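Local coordinates for protein RIF2 (Saccharomyces cerevisiae, PDB 4BJ1), which takes part in transcriptional silencing and telomere length regulation, interacting with RIF1 and with the C-terminus of RAP1, at residues D128-V133 against I172-V177; H145-K150 against N182-K187; S15-E20 against F236-G241; V8-F13 against V289-F294. All blocks are in the same frame, centred on the assembly; numbering follows the deposited sequence.

Contact 1 (D128-V133 against I172-V177)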
loop_
_atom_site.group_PDB
_atom_site.type_symbol
_atom_site.label_atom_id
_atom_site.label_comp_id
_atom_site.label_asym_id
_atom_site.label_seq_id
_atom_site.Cartn_x
_atom_site.Cartn_y
_atom_site.Cartn_z
ATOM N N ASP A 128 -19.290 28.318 -19.227
ATOM C CA ASP A 128 -17.952 28.177 -18.634
ATOM C C ASP A 128 -17.621 26.707 -18.349
ATOM O O ASP A 128 -16.527 26.238 -18.680
ATOM C CB ASP A 128 -17.851 28.972 -17.301
ATOM C CG ASP A 128 -18.637 30.276 -17.192
ATOM O OD1 ASP A 128 -18.923 30.894 -18.248
ATOM O OD2 ASP A 128 -18.932 30.699 -16.045
ATOM N N LEU A 129 -18.577 26.002 -17.711
ATOM C CA LEU A 129 -18.499 24.601 -17.310
ATOM C C LEU A 129 -18.401 23.710 -18.534
ATOM O O LEU A 129 -17.448 22.945 -18.650
ATOM C CB LEU A 129 -19.732 24.254 -16.459
ATOM C CG LEU A 129 -19.842 22.864 -15.843
ATOM C CD1 LEU A 129 -18.572 22.448 -15.116
ATOM C CD2 LEU A 129 -20.979 22.823 -14.895
ATOM N N MET A 130 -19.358 23.862 -19.466
ATOM C CA MET A 130 -19.445 23.153 -20.738
ATOM C C MET A 130 -18.119 23.220 -21.484
ATOM O O MET A 130 -17.625 22.200 -21.946
ATOM C CB MET A 130 -20.565 23.764 -21.593
ATOM C CG MET A 130 -20.806 23.046 -22.889
ATOM S SD MET A 130 -21.698 21.497 -22.678
ATOM C CE MET A 130 -23.377 22.134 -22.244
ATOM N N MET A 131 -17.543 24.417 -21.573
ATOM C CA MET A 131 -16.285 24.690 -22.249
ATOM C C MET A 131 -15.155 23.907 -21.640
ATOM O O MET A 131 -14.366 23.305 -22.374
ATOM C CB MET A 131 -15.991 26.185 -22.187
ATOM C CG MET A 131 -16.495 26.915 -23.382
ATOM S SD MET A 131 -15.134 27.101 -24.540
ATOM C CE MET A 131 -14.415 28.675 -23.935
ATOM N N MET A 132 -15.104 23.891 -20.294
ATOM C CA MET A 132 -14.094 23.184 -19.517
ATOM C C MET A 132 -14.241 21.662 -19.627
ATOM O O MET A 132 -13.226 20.997 -19.832
ATOM C CB MET A 132 -14.103 23.662 -18.062
ATOM C CG MET A 132 -13.036 23.011 -17.203
ATOM S SD MET A 132 -13.766 21.863 -16.002
ATOM C CE MET A 132 -14.340 23.070 -14.712
ATOM N N VAL A 133 -15.491 21.120 -19.511
ATOM C CA VAL A 133 -15.786 19.681 -19.621
ATOM C C VAL A 133 -15.349 19.176 -20.990
ATOM O O VAL A 133 -14.626 18.187 -21.067
ATOM C CB VAL A 133 -17.270 19.308 -19.318
ATOM C CG1 VAL A 133 -17.537 17.825 -19.573
ATOM C CG2 VAL A 133 -17.662 19.678 -17.886
ATOM N N ILE A 172 -26.522 20.789 -14.426
ATOM C CA ILE A 172 -27.581 19.885 -14.906
ATOM C C ILE A 172 -27.802 20.064 -16.432
ATOM O O ILE A 172 -28.263 19.132 -17.107
ATOM C CB ILE A 172 -28.882 20.000 -14.067
ATOM C CG1 ILE A 172 -28.606 19.774 -12.564
ATOM C CG2 ILE A 172 -29.963 19.030 -14.564
ATOM C CD1 ILE A 172 -29.722 20.317 -11.653
ATOM N N ASN A 173 -27.408 21.239 -16.970
ATOM C CA ASN A 173 -27.441 21.541 -18.398
ATOM C C ASN A 173 -26.332 20.761 -19.152
ATOM O O ASN A 173 -26.595 20.143 -20.193
ATOM C CB ASN A 173 -27.342 23.052 -18.625
ATOM C CG ASN A 173 -28.585 23.844 -18.247
ATOM O OD1 ASN A 173 -29.629 23.304 -17.835
ATOM N ND2 ASN A 173 -28.470 25.159 -18.320
ATOM N N VAL A 174 -25.110 20.744 -18.585
ATOM C CA VAL A 174 -23.982 19.983 -19.126
ATOM C C VAL A 174 -24.362 18.500 -19.051
ATOM O O VAL A 174 -24.243 17.778 -20.050
ATOM C CB VAL A 174 -22.638 20.293 -18.419
ATOM C CG1 VAL A 174 -21.525 19.372 -18.908
ATOM C CG2 VAL A 174 -22.232 21.742 -18.629
ATOM N N LEU A 175 -24.909 18.071 -17.906
ATOM C CA LEU A 175 -25.298 16.677 -17.751
ATOM C C LEU A 175 -26.348 16.238 -18.775
ATOM O O LEU A 175 -26.178 15.168 -19.356
ATOM C CB LEU A 175 -25.725 16.331 -16.314
ATOM C CG LEU A 175 -24.673 16.416 -15.220
ATOM C CD1 LEU A 175 -25.280 16.092 -13.909
ATOM C CD2 LEU A 175 -23.521 15.493 -15.474
ATOM N N SER A 176 -27.376 17.073 -19.052
ATOM C CA SER A 176 -28.395 16.711 -20.043
ATOM C C SER A 176 -27.817 16.644 -21.473
ATOM O O SER A 176 -28.284 15.835 -22.266
ATOM C CB SER A 176 -29.639 17.600 -19.950
ATOM O OG SER A 176 -29.454 18.894 -20.500
ATOM N N VAL A 177 -26.770 17.426 -21.778
ATOM C CA VAL A 177 -26.124 17.375 -23.095
ATOM C C VAL A 177 -25.284 16.098 -23.263
ATOM O O VAL A 177 -25.240 15.549 -24.361
ATOM C CB VAL A 177 -25.333 18.663 -23.403
ATOM C CG1 VAL A 177 -24.408 18.490 -24.604
ATOM C CG2 VAL A 177 -26.292 19.826 -23.620
#
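Met130 starts with CG anti to its backbone N (chi1 -176°), and a bend at chi3 (71°) sets its terminal methyl CE against Val174. Val174 itself has CG1 anti to its backbone N, which leaves CG2 beside that N. This is helix-on-helix packing within the ASCE domain of the AAA+ fold: helices 128-137 and 165-180 lie on the same face of the central parallel sheet, where Val133 rests on Val147 and Phe149 while Leu175 also reaches Phe149. Over the two segments the axes cross at -45° and come within 9.6 Å of each other. The side chains that meet across it are apolar, and no hydrogen bond passes between the segments.

Val174 is the residue that three side chains of the facing helix meet, and its two methyls do different work. CG2 presses on the backbone of the facing helix, 3.7 Å from Met130 N, and the same methyl sits 3.8 Å from Leu129 CG. CG1 turns to the next turn of that helix and meets Val133 CG2 tip to tip at 4.0 Å. The Met130 and Val174 side chains pass one another pointing opposite ways, with SD and CE both near Val174 CG2. Leu129 also touches Met84 and Phe171.

One turn on, Val177 also touches the methionine methyl: its CG2 is 4.0 Å from Met130 CE. Close by, Asn173 O serves two donors of its own helix, Val177 N and, at 3.1 Å, Ser176 OG, both reaching it from the same face of the carbonyl plane.

Contact 2 (H145-K150 against N182-K187)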
loop_
_atom_site.group_PDB
_atom_site.type_symbol
_atom_site.label_atom_id
_atom_site.label_comp_id
_atom_site.label_asym_id
_atom_site.label_seq_id
_atom_site.Cartn_x
_atom_site.Cartn_y
_atom_site.Cartn_z
ATOM N N HIS A 145 -15.665 8.179 -23.944
ATOM C CA HIS A 145 -15.096 8.879 -22.793
ATOM C C HIS A 145 -16.039 8.762 -21.626
ATOM O O HIS A 145 -17.234 8.581 -21.829
ATOM C CB HIS A 145 -14.890 10.374 -23.092
ATOM C CG HIS A 145 -14.128 10.643 -24.346
ATOM N ND1 HIS A 145 -12.752 10.764 -24.336
ATOM C CD2 HIS A 145 -14.577 10.755 -25.621
ATOM C CE1 HIS A 145 -12.407 10.979 -25.598
ATOM N NE2 HIS A 145 -13.477 10.978 -26.413
ATOM N N ILE A 146 -15.505 8.874 -20.403
ATOM C CA ILE A 146 -16.264 8.856 -19.158
ATOM C C ILE A 146 -15.802 10.055 -18.361
ATOM O O ILE A 146 -14.606 10.209 -18.091
ATOM C CB ILE A 146 -16.138 7.532 -18.359
ATOM C CG1 ILE A 146 -16.935 6.394 -19.028
ATOM C CG2 ILE A 146 -16.599 7.727 -16.907
ATOM C CD1 ILE A 146 -16.644 4.953 -18.465
ATOM N N VAL A 147 -16.753 10.914 -18.016
ATOM C CA VAL A 147 -16.518 12.095 -17.218
ATOM C C VAL A 147 -16.980 11.740 -15.829
ATOM O O VAL A 147 -18.136 11.348 -15.664
ATOM C CB VAL A 147 -17.319 13.285 -17.737
ATOM C CG1 VAL A 147 -16.630 14.578 -17.374
ATOM C CG2 VAL A 147 -17.523 13.195 -19.229
ATOM N N TYR A 148 -16.094 11.843 -14.835
ATOM C CA TYR A 148 -16.446 11.566 -13.457
ATOM C C TYR A 148 -16.437 12.880 -12.750
ATOM O O TYR A 148 -15.379 13.488 -12.595
ATOM C CB TYR A 148 -15.521 10.505 -12.808
ATOM C CG TYR A 148 -15.273 10.670 -11.319
ATOM C CD1 TYR A 148 -16.332 10.705 -10.406
ATOM C CD2 TYR A 148 -13.979 10.770 -10.816
ATOM C CE1 TYR A 148 -16.104 10.878 -9.037
ATOM C CE2 TYR A 148 -13.739 10.913 -9.448
ATOM C CZ TYR A 148 -14.802 10.967 -8.560
ATOM O OH TYR A 148 -14.542 11.093 -7.212
ATOM N N PHE A 149 -17.644 13.348 -12.392
ATOM C CA PHE A 149 -17.892 14.591 -11.665
ATOM C C PHE A 149 -17.959 14.224 -10.201
ATOM O O PHE A 149 -18.704 13.320 -9.828
ATOM C CB PHE A 149 -19.205 15.238 -12.101
ATOM C CG PHE A 149 -19.301 15.628 -13.558
ATOM C CD1 PHE A 149 -18.901 16.891 -13.985
ATOM C CD2 PHE A 149 -19.857 14.756 -14.495
ATOM C CE1 PHE A 149 -19.024 17.262 -15.328
ATOM C CE2 PHE A 149 -19.954 15.119 -15.841
ATOM C CZ PHE A 149 -19.557 16.376 -16.243
ATOM N N LYS A 150 -17.168 14.897 -9.375
ATOM C CA LYS A 150 -17.097 14.602 -7.951
ATOM C C LYS A 150 -17.555 15.798 -7.149
ATOM O O LYS A 150 -17.064 16.908 -7.371
ATOM C CB LYS A 150 -15.651 14.186 -7.589
ATOM C CG LYS A 150 -15.317 14.133 -6.104
ATOM C CD LYS A 150 -13.879 14.574 -5.885
ATOM C CE LYS A 150 -13.441 14.418 -4.453
ATOM N NZ LYS A 150 -13.102 13.007 -4.110
ATOM N N ASN A 182 -23.966 9.980 -27.380
ATOM C CA ASN A 182 -23.529 8.599 -27.290
ATOM C C ASN A 182 -22.006 8.793 -27.371
ATOM O O ASN A 182 -21.555 9.853 -27.848
ATOM C CB ASN A 182 -24.069 7.745 -28.449
ATOM C CG ASN A 182 -24.116 8.453 -29.767
ATOM O OD1 ASN A 182 -24.883 9.411 -29.971
ATOM N ND2 ASN A 182 -23.307 7.983 -30.693
ATOM N N ASN A 183 -21.222 7.848 -26.836
ATOM C CA ASN A 183 -19.755 7.929 -26.798
ATOM C C ASN A 183 -19.241 8.717 -25.610
ATOM O O ASN A 183 -18.053 8.671 -25.344
ATOM C CB ASN A 183 -19.134 8.417 -28.116
ATOM C CG ASN A 183 -19.540 7.575 -29.311
ATOM O OD1 ASN A 183 -20.186 8.068 -30.267
ATOM N ND2 ASN A 183 -19.214 6.275 -29.260
ATOM N N ILE A 184 -20.120 9.405 -24.871
ATOM C CA ILE A 184 -19.782 10.130 -23.626
ATOM C C ILE A 184 -20.777 9.706 -22.535
ATOM O O ILE A 184 -22.004 9.809 -22.738
ATOM C CB ILE A 184 -19.706 11.683 -23.752
ATOM C CG1 ILE A 184 -18.720 12.134 -24.815
ATOM C CG2 ILE A 184 -19.327 12.297 -22.417
ATOM C CD1 ILE A 184 -19.146 13.375 -25.457
ATOM N N ALA A 185 -20.238 9.234 -21.388
ATOM C CA ALA A 185 -20.996 8.799 -20.209
ATOM C C ALA A 185 -20.551 9.600 -19.008
ATOM O O ALA A 185 -19.397 10.000 -18.945
ATOM C CB ALA A 185 -20.780 7.315 -19.946
ATOM N N PHE A 186 -21.454 9.843 -18.057
ATOM C CA PHE A 186 -21.102 10.597 -16.869
ATOM C C PHE A 186 -21.403 9.824 -15.627
ATOM O O PHE A 186 -22.383 9.086 -15.570
ATOM C CB PHE A 186 -21.776 11.976 -16.836
ATOM C CG PHE A 186 -23.287 12.018 -16.774
ATOM C CD1 PHE A 186 -23.956 11.841 -15.566
ATOM C CD2 PHE A 186 -24.036 12.348 -17.900
ATOM C CE1 PHE A 186 -25.356 11.921 -15.504
ATOM C CE2 PHE A 186 -25.434 12.427 -17.840
ATOM C CZ PHE A 186 -26.086 12.223 -16.642
ATOM N N LYS A 187 -20.552 10.004 -14.618
ATOM C CA LYS A 187 -20.682 9.380 -13.311
ATOM C C LYS A 187 -20.597 10.509 -12.312
ATOM O O LYS A 187 -19.514 11.040 -12.077
ATOM C CB LYS A 187 -19.586 8.304 -13.057
ATOM C CG LYS A 187 -19.300 7.339 -14.224
ATOM C CD LYS A 187 -20.424 6.341 -14.557
ATOM C CE LYS A 187 -19.991 5.444 -15.697
ATOM N NZ LYS A 187 -20.764 4.177 -15.770
#
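Ile146 and Lys187 lie on one face of the sheet, Ile146 CG2 touching Lys187 CG at 3.8 Å while Ile146 CG1 faces the methyl of Ala185. The lysine bends at chi2 (-69°), and its NZ ends in hydrogen bonds to Asn41 O and Lys46 O. On the same face the Tyr148 ring offers its edge, with CD1 3.6 Å from Lys187 O and the oxygen near the ring plane.

The strands are parallel neighbours in the five-stranded sheet, whose order 5-1-4-3-2 is that of AAA+ ATPases, and helix 165-180 makes the beta-alpha-beta crossover between them.

The other face carries His145, Val147, Ile184 and Phe186. Val147 CG2 meets Ile184 CG2 at 3.8 Å. Phe149 turns its ring so that the edge atom CE2 comes 3.8 Å from Phe186 CB, and Phe171 packs edge-to-face with that ring. Phe186 holds CG between its backbone N and carbonyl carbon (chi1 63°), and its ring leads away from strand 145-153. Helices 128-137 and 165-180 cover this face.

Five backbone bonds join the two strands, from His145 N to Asn183 O at 2.8 Å through to Phe149 N to Lys187 O. The straightest, Val147 N to Ala185 O, has 168° at the hydrogen. Just ahead of strand 184-192, Asn183 ND2 is held by Asp144 OD1.

Contact 3 (S15-E20 against F236-G241)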
loop_
_atom_site.group_PDB
_atom_site.type_symbol
_atom_site.label_atom_id
_atom_site.label_comp_id
_atom_site.label_asym_id
_atom_site.label_seq_id
_atom_site.Cartn_x
_atom_site.Cartn_y
_atom_site.Cartn_z
ATOM N N SER A 15 8.834 -0.383 6.512
ATOM C CA SER A 15 8.271 -0.000 5.226
ATOM C C SER A 15 7.016 -0.822 4.874
ATOM O O SER A 15 6.041 -0.263 4.354
ATOM C CB SER A 15 9.329 -0.108 4.136
ATOM O OG SER A 15 9.604 -1.464 3.829
ATOM N N MET A 16 7.035 -2.135 5.176
ATOM C CA MET A 16 5.927 -3.041 4.873
ATOM C C MET A 16 4.737 -2.797 5.798
ATOM O O MET A 16 3.578 -2.908 5.365
ATOM C CB MET A 16 6.389 -4.501 4.941
ATOM C CG MET A 16 7.103 -4.974 3.696
ATOM S SD MET A 16 7.516 -6.728 3.817
ATOM C CE MET A 16 8.365 -6.971 2.311
ATOM N N ALA A 17 5.029 -2.477 7.074
ATOM C CA ALA A 17 4.031 -2.185 8.094
ATOM C C ALA A 17 3.373 -0.859 7.727
ATOM O O ALA A 17 2.149 -0.767 7.753
ATOM C CB ALA A 17 4.674 -2.111 9.476
ATOM N N LEU A 18 4.162 0.140 7.315
ATOM C CA LEU A 18 3.617 1.422 6.908
ATOM C C LEU A 18 2.681 1.309 5.723
ATOM O O LEU A 18 1.554 1.808 5.809
ATOM C CB LEU A 18 4.709 2.443 6.681
ATOM C CG LEU A 18 5.067 3.159 7.964
ATOM C CD1 LEU A 18 6.543 3.421 8.063
ATOM C CD2 LEU A 18 4.235 4.433 8.133
ATOM N N GLN A 19 3.070 0.536 4.687
ATOM C CA GLN A 19 2.200 0.283 3.537
ATOM C C GLN A 19 0.944 -0.501 3.936
ATOM O O GLN A 19 -0.139 -0.100 3.521
ATOM C CB GLN A 19 2.951 -0.463 2.463
ATOM C CG GLN A 19 2.222 -0.518 1.142
ATOM C CD GLN A 19 2.565 -1.794 0.450
ATOM O OE1 GLN A 19 2.727 -2.838 1.079
ATOM N NE2 GLN A 19 2.716 -1.742 -0.854
ATOM N N GLU A 20 1.064 -1.558 4.788
ATOM C CA GLU A 20 -0.120 -2.318 5.174
ATOM C C GLU A 20 -1.068 -1.531 6.026
ATOM O O GLU A 20 -2.268 -1.640 5.812
ATOM C CB GLU A 20 0.181 -3.672 5.812
ATOM C CG GLU A 20 -1.025 -4.586 5.622
ATOM C CD GLU A 20 -0.961 -6.057 5.972
ATOM O OE1 GLU A 20 0.125 -6.526 6.370
ATOM O OE2 GLU A 20 -2.009 -6.738 5.873
ATOM N N PHE A 236 -0.915 -7.289 10.851
ATOM C CA PHE A 236 -0.277 -7.348 9.549
ATOM C C PHE A 236 -0.202 -8.763 9.002
ATOM O O PHE A 236 -0.109 -9.734 9.765
ATOM C CB PHE A 236 1.093 -6.670 9.572
ATOM C CG PHE A 236 1.093 -5.238 10.064
ATOM C CD1 PHE A 236 0.125 -4.333 9.629
ATOM C CD2 PHE A 236 2.082 -4.783 10.932
ATOM C CE1 PHE A 236 0.125 -3.010 10.090
ATOM C CE2 PHE A 236 2.088 -3.464 11.383
ATOM C CZ PHE A 236 1.108 -2.588 10.960
ATOM N N THR A 237 -0.242 -8.867 7.666
ATOM C CA THR A 237 -0.258 -10.127 6.936
ATOM C C THR A 237 0.920 -10.365 5.988
ATOM O O THR A 237 0.985 -11.450 5.382
ATOM C CB THR A 237 -1.576 -10.282 6.174
ATOM O OG1 THR A 237 -1.596 -9.381 5.068
ATOM C CG2 THR A 237 -2.803 -10.150 7.066
ATOM N N PHE A 238 1.835 -9.387 5.848
ATOM C CA PHE A 238 3.008 -9.548 4.969
ATOM C C PHE A 238 3.981 -10.583 5.572
ATOM O O PHE A 238 3.964 -10.738 6.789
ATOM C CB PHE A 238 3.701 -8.204 4.704
ATOM C CG PHE A 238 4.189 -7.496 5.935
ATOM C CD1 PHE A 238 5.447 -7.774 6.466
ATOM C CD2 PHE A 238 3.407 -6.526 6.553
ATOM C CE1 PHE A 238 5.901 -7.117 7.612
ATOM C CE2 PHE A 238 3.881 -5.827 7.657
ATOM C CZ PHE A 238 5.116 -6.147 8.202
ATOM N N ASP A 239 4.822 -11.271 4.765
ATOM C CA ASP A 239 5.747 -12.317 5.278
ATOM C C ASP A 239 4.982 -13.264 6.199
ATOM O O ASP A 239 5.276 -13.348 7.401
ATOM C CB ASP A 239 7.006 -11.768 6.003
ATOM C CG ASP A 239 7.740 -10.648 5.305
ATOM O OD1 ASP A 239 7.946 -10.753 4.080
ATOM O OD2 ASP A 239 8.127 -9.660 5.996
ATOM N N SER A 240 3.927 -13.901 5.655
ATOM C CA SER A 240 3.143 -14.827 6.457
ATOM C C SER A 240 4.009 -16.011 6.806
ATOM O O SER A 240 4.797 -16.460 5.967
ATOM C CB SER A 240 1.866 -15.243 5.743
ATOM O OG SER A 240 0.963 -14.147 5.787
ATOM N N GLY A 241 3.949 -16.391 8.079
ATOM C CA GLY A 241 4.689 -17.512 8.633
ATOM C C GLY A 241 5.983 -17.143 9.322
ATOM O O GLY A 241 6.542 -17.971 10.065
#
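Loop 236-241 runs counter to helix 10-26, Phe236 CA lying 6.7 Å from Glu20 CA and Phe238 falling beside Met16 a turn earlier. Glu20, extended beyond CG, reaches across with its carboxylate. Thr237 N gives OE1 of Glu20 a bond of 2.7 Å on the syn side, nearly straight at 165°. The other oxygen, OE2, takes Thr237 OG1 at 2.8 Å, again syn but 32° out of the carboxylate plane. Phe238 N adds a weak bond to OE1 of Glu20, so two successive backbone N-H groups point to this oxygen, the second only weakly.

Helix 10-26 is thereby fastened to the AAA+ lid domain, at the loop between helices 223-233 and 243-257. Two phenylalanine rings pack against the helix beside this carboxylate. Met16 CB sits over the centre of the Phe238 ring, 3.6 Å above its plane, and Met16 SD makes an oblique Met-aromatic contact with the same ring. Ala17 CA lies over a face of Phe236, toward the rim, and Ala17 CB is 3.5 Å from Phe236 CE2. Phe236 also stacks on Tyr248. Elsewhere on the helix, Leu18 packs on Leu18 of the second subunit and Gln19 NE2 bonds Thr23 OG1 of that chain.

Contact 4 (V8-F13 against V289-F294)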
loop_
_atom_site.group_PDB
_atom_site.type_symbol
_atom_site.label_atom_id
_atom_site.label_comp_id
_atom_site.label_asym_id
_atom_site.label_seq_id
_atom_site.Cartn_x
_atom_site.Cartn_y
_atom_site.Cartn_z
ATOM N N VAL A 8 19.019 -7.578 11.916
ATOM C CA VAL A 8 17.549 -7.528 12.063
ATOM C C VAL A 8 16.986 -6.336 11.307
ATOM O O VAL A 8 16.782 -5.257 11.879
ATOM C CB VAL A 8 17.046 -7.612 13.521
ATOM C CG1 VAL A 8 15.522 -7.814 13.562
ATOM C CG2 VAL A 8 17.798 -8.704 14.313
ATOM N N PHE A 9 16.733 -6.552 10.009
ATOM C CA PHE A 9 16.293 -5.538 9.059
ATOM C C PHE A 9 14.878 -5.020 9.351
ATOM O O PHE A 9 13.850 -5.506 8.835
ATOM C CB PHE A 9 16.485 -6.049 7.645
ATOM C CG PHE A 9 17.915 -6.488 7.443
ATOM C CD1 PHE A 9 18.973 -5.616 7.692
ATOM C CD2 PHE A 9 18.211 -7.782 7.039
ATOM C CE1 PHE A 9 20.305 -6.032 7.523
ATOM C CE2 PHE A 9 19.540 -8.194 6.867
ATOM C CZ PHE A 9 20.576 -7.313 7.099
ATOM N N TYR A 10 14.858 -4.034 10.258
ATOM C CA TYR A 10 13.658 -3.372 10.728
ATOM C C TYR A 10 13.106 -2.485 9.612
ATOM O O TYR A 10 11.894 -2.422 9.451
ATOM C CB TYR A 10 13.928 -2.598 12.031
ATOM C CG TYR A 10 12.716 -1.869 12.540
ATOM C CD1 TYR A 10 11.564 -2.562 12.905
ATOM C CD2 TYR A 10 12.675 -0.478 12.558
ATOM C CE1 TYR A 10 10.400 -1.887 13.274
ATOM C CE2 TYR A 10 11.509 0.210 12.915
ATOM C CZ TYR A 10 10.376 -0.499 13.268
ATOM O OH TYR A 10 9.253 0.183 13.660
ATOM N N GLN A 11 13.976 -1.887 8.785
ATOM C CA GLN A 11 13.567 -1.082 7.643
ATOM C C GLN A 11 12.621 -1.864 6.711
ATOM O O GLN A 11 11.686 -1.280 6.172
ATOM C CB GLN A 11 14.798 -0.593 6.877
ATOM C CG GLN A 11 14.498 0.453 5.820
ATOM C CD GLN A 11 13.882 1.670 6.438
ATOM O OE1 GLN A 11 14.440 2.269 7.367
ATOM N NE2 GLN A 11 12.698 2.034 5.951
ATOM N N LYS A 12 12.845 -3.176 6.548
ATOM C CA LYS A 12 11.979 -4.030 5.735
ATOM C C LYS A 12 10.584 -4.109 6.386
ATOM O O LYS A 12 9.592 -3.881 5.689
ATOM C CB LYS A 12 12.590 -5.427 5.515
ATOM C CG LYS A 12 11.709 -6.297 4.628
ATOM C CD LYS A 12 12.446 -7.495 4.018
ATOM C CE LYS A 12 12.354 -8.783 4.806
ATOM N NZ LYS A 12 10.952 -9.216 5.001
ATOM N N PHE A 13 10.523 -4.366 7.726
ATOM C CA PHE A 13 9.299 -4.437 8.513
ATOM C C PHE A 13 8.614 -3.087 8.487
ATOM O O PHE A 13 7.448 -3.014 8.106
ATOM C CB PHE A 13 9.595 -4.847 9.965
ATOM C CG PHE A 13 8.338 -5.072 10.760
ATOM C CD1 PHE A 13 7.659 -6.283 10.689
ATOM C CD2 PHE A 13 7.766 -4.038 11.501
ATOM C CE1 PHE A 13 6.438 -6.462 11.361
ATOM C CE2 PHE A 13 6.548 -4.218 12.177
ATOM C CZ PHE A 13 5.900 -5.432 12.114
ATOM N N VAL A 289 7.066 4.833 12.499
ATOM C CA VAL A 289 8.014 5.816 11.948
ATOM C C VAL A 289 9.135 6.164 12.964
ATOM O O VAL A 289 10.307 5.993 12.632
ATOM C CB VAL A 289 7.274 7.064 11.394
ATOM C CG1 VAL A 289 8.180 8.278 11.318
ATOM C CG2 VAL A 289 6.659 6.773 10.034
ATOM N N GLN A 290 8.771 6.597 14.199
ATOM C CA GLN A 290 9.723 6.987 15.247
ATOM C C GLN A 290 10.632 5.879 15.752
ATOM O O GLN A 290 11.687 6.195 16.283
ATOM C CB GLN A 290 9.008 7.591 16.438
ATOM C CG GLN A 290 8.287 8.893 16.157
ATOM C CD GLN A 290 7.220 9.161 17.197
ATOM O OE1 GLN A 290 6.382 10.049 17.011
ATOM N NE2 GLN A 290 7.211 8.400 18.310
ATOM N N SER A 291 10.221 4.609 15.656
ATOM C CA SER A 291 11.041 3.495 16.118
ATOM C C SER A 291 12.150 3.216 15.125
ATOM O O SER A 291 11.897 3.200 13.922
ATOM C CB SER A 291 10.205 2.238 16.329
ATOM O OG SER A 291 9.259 2.441 17.360
ATOM N N ARG A 292 13.380 2.993 15.630
ATOM C CA ARG A 292 14.539 2.718 14.791
ATOM C C ARG A 292 14.943 1.240 14.807
ATOM O O ARG A 292 15.730 0.803 13.963
ATOM C CB ARG A 292 15.691 3.652 15.156
ATOM C CG ARG A 292 15.427 5.086 14.691
ATOM C CD ARG A 292 16.667 5.956 14.746
ATOM N NE ARG A 292 17.705 5.499 13.818
ATOM C CZ ARG A 292 18.970 5.903 13.853
ATOM N NH1 ARG A 292 19.370 6.781 14.767
ATOM N NH2 ARG A 292 19.849 5.429 12.978
ATOM N N THR A 293 14.394 0.470 15.764
ATOM C CA THR A 293 14.618 -0.971 15.883
ATOM C C THR A 293 13.303 -1.691 16.170
ATOM O O THR A 293 12.334 -1.054 16.602
ATOM C CB THR A 293 15.662 -1.297 16.931
ATOM O OG1 THR A 293 15.144 -0.943 18.209
ATOM C CG2 THR A 293 17.019 -0.628 16.672
ATOM N N PHE A 294 13.267 -3.024 15.932
ATOM C CA PHE A 294 12.073 -3.828 16.185
ATOM C C PHE A 294 11.696 -3.827 17.679
ATOM O O PHE A 294 10.504 -3.751 18.027
ATOM C CB PHE A 294 12.233 -5.256 15.646
ATOM C CG PHE A 294 10.950 -6.057 15.673
ATOM C CD1 PHE A 294 9.860 -5.688 14.879
ATOM C CD2 PHE A 294 10.819 -7.163 16.503
ATOM C CE1 PHE A 294 8.665 -6.417 14.922
ATOM C CE2 PHE A 294 9.636 -7.907 16.527
ATOM C CZ PHE A 294 8.565 -7.528 15.744
#
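Phe13 and Phe294 make the aromatic contact, a T-shaped pair in which Phe294 supplies the edge and Phe13 the face. Phe294 CE1 stands over the centre of the Phe13 ring, 4.0 Å above its plane, with the two planes turned 76° apart. The ring centroids are 5.3 Å from each other.

A second kind of packing is ring against backbone. Tyr10 has CG anti to its backbone N (chi1 179°), and its ring lies flat on the chain that links helices 276-290 and 294-304. Thr293 C is 3.6 Å above the plane of the Tyr10 ring, over its centre, and Phe294 N sits over the same face at 3.5 Å from Tyr10 CD1. At the ring's edge, Tyr10 CE2 comes 3.2 Å from Ser291 O, which lies near the ring plane.

Other side-chain contacts are slighter: Tyr10 CD1 meets Phe294 CB at 3.9 Å, and Tyr10 OH lies beside Ser291 CB. Leu297, one turn into helix 294-304, touches both Tyr10 and Phe13.

No hydrogen bond joins the two segments, but the buried hydroxyls of Tyr10 and Ser291 find partners nearby. Tyr10 OH bonds Ile288 O, in the last turns of helix 276-290, and Ser291 OG bonds Ile287 O.

Thr293 is the N-cap of helix 294-304, with its OG1 on Glu296 N. The first turn of helix 10-26 packs its aromatic residues on the short connection between two consecutive helices of the all-helical AAA+ lid domain.

Contacts 1 and 2 belong to the ASCE domain; contacts 3 and 4 tie helix 10-26 to the lid domain on the opposite side of the chain's centre. Contacts 1 and 2 have centres 11 Å apart and alternate along the chain, helix, strand, helix, strand, so the helices of one rest on the strands of the other. Contacts 3 and 4, centres 12 Å apart, share helix 10-26, and the salt bridge from Lys12 to Asp239 connects them. Between the pairs, the centres of contacts 2 and 3 are about 37 Å apart. Helix 10-26 thus brings the chain's start to its last helices, and both contacts there touch the second subunit.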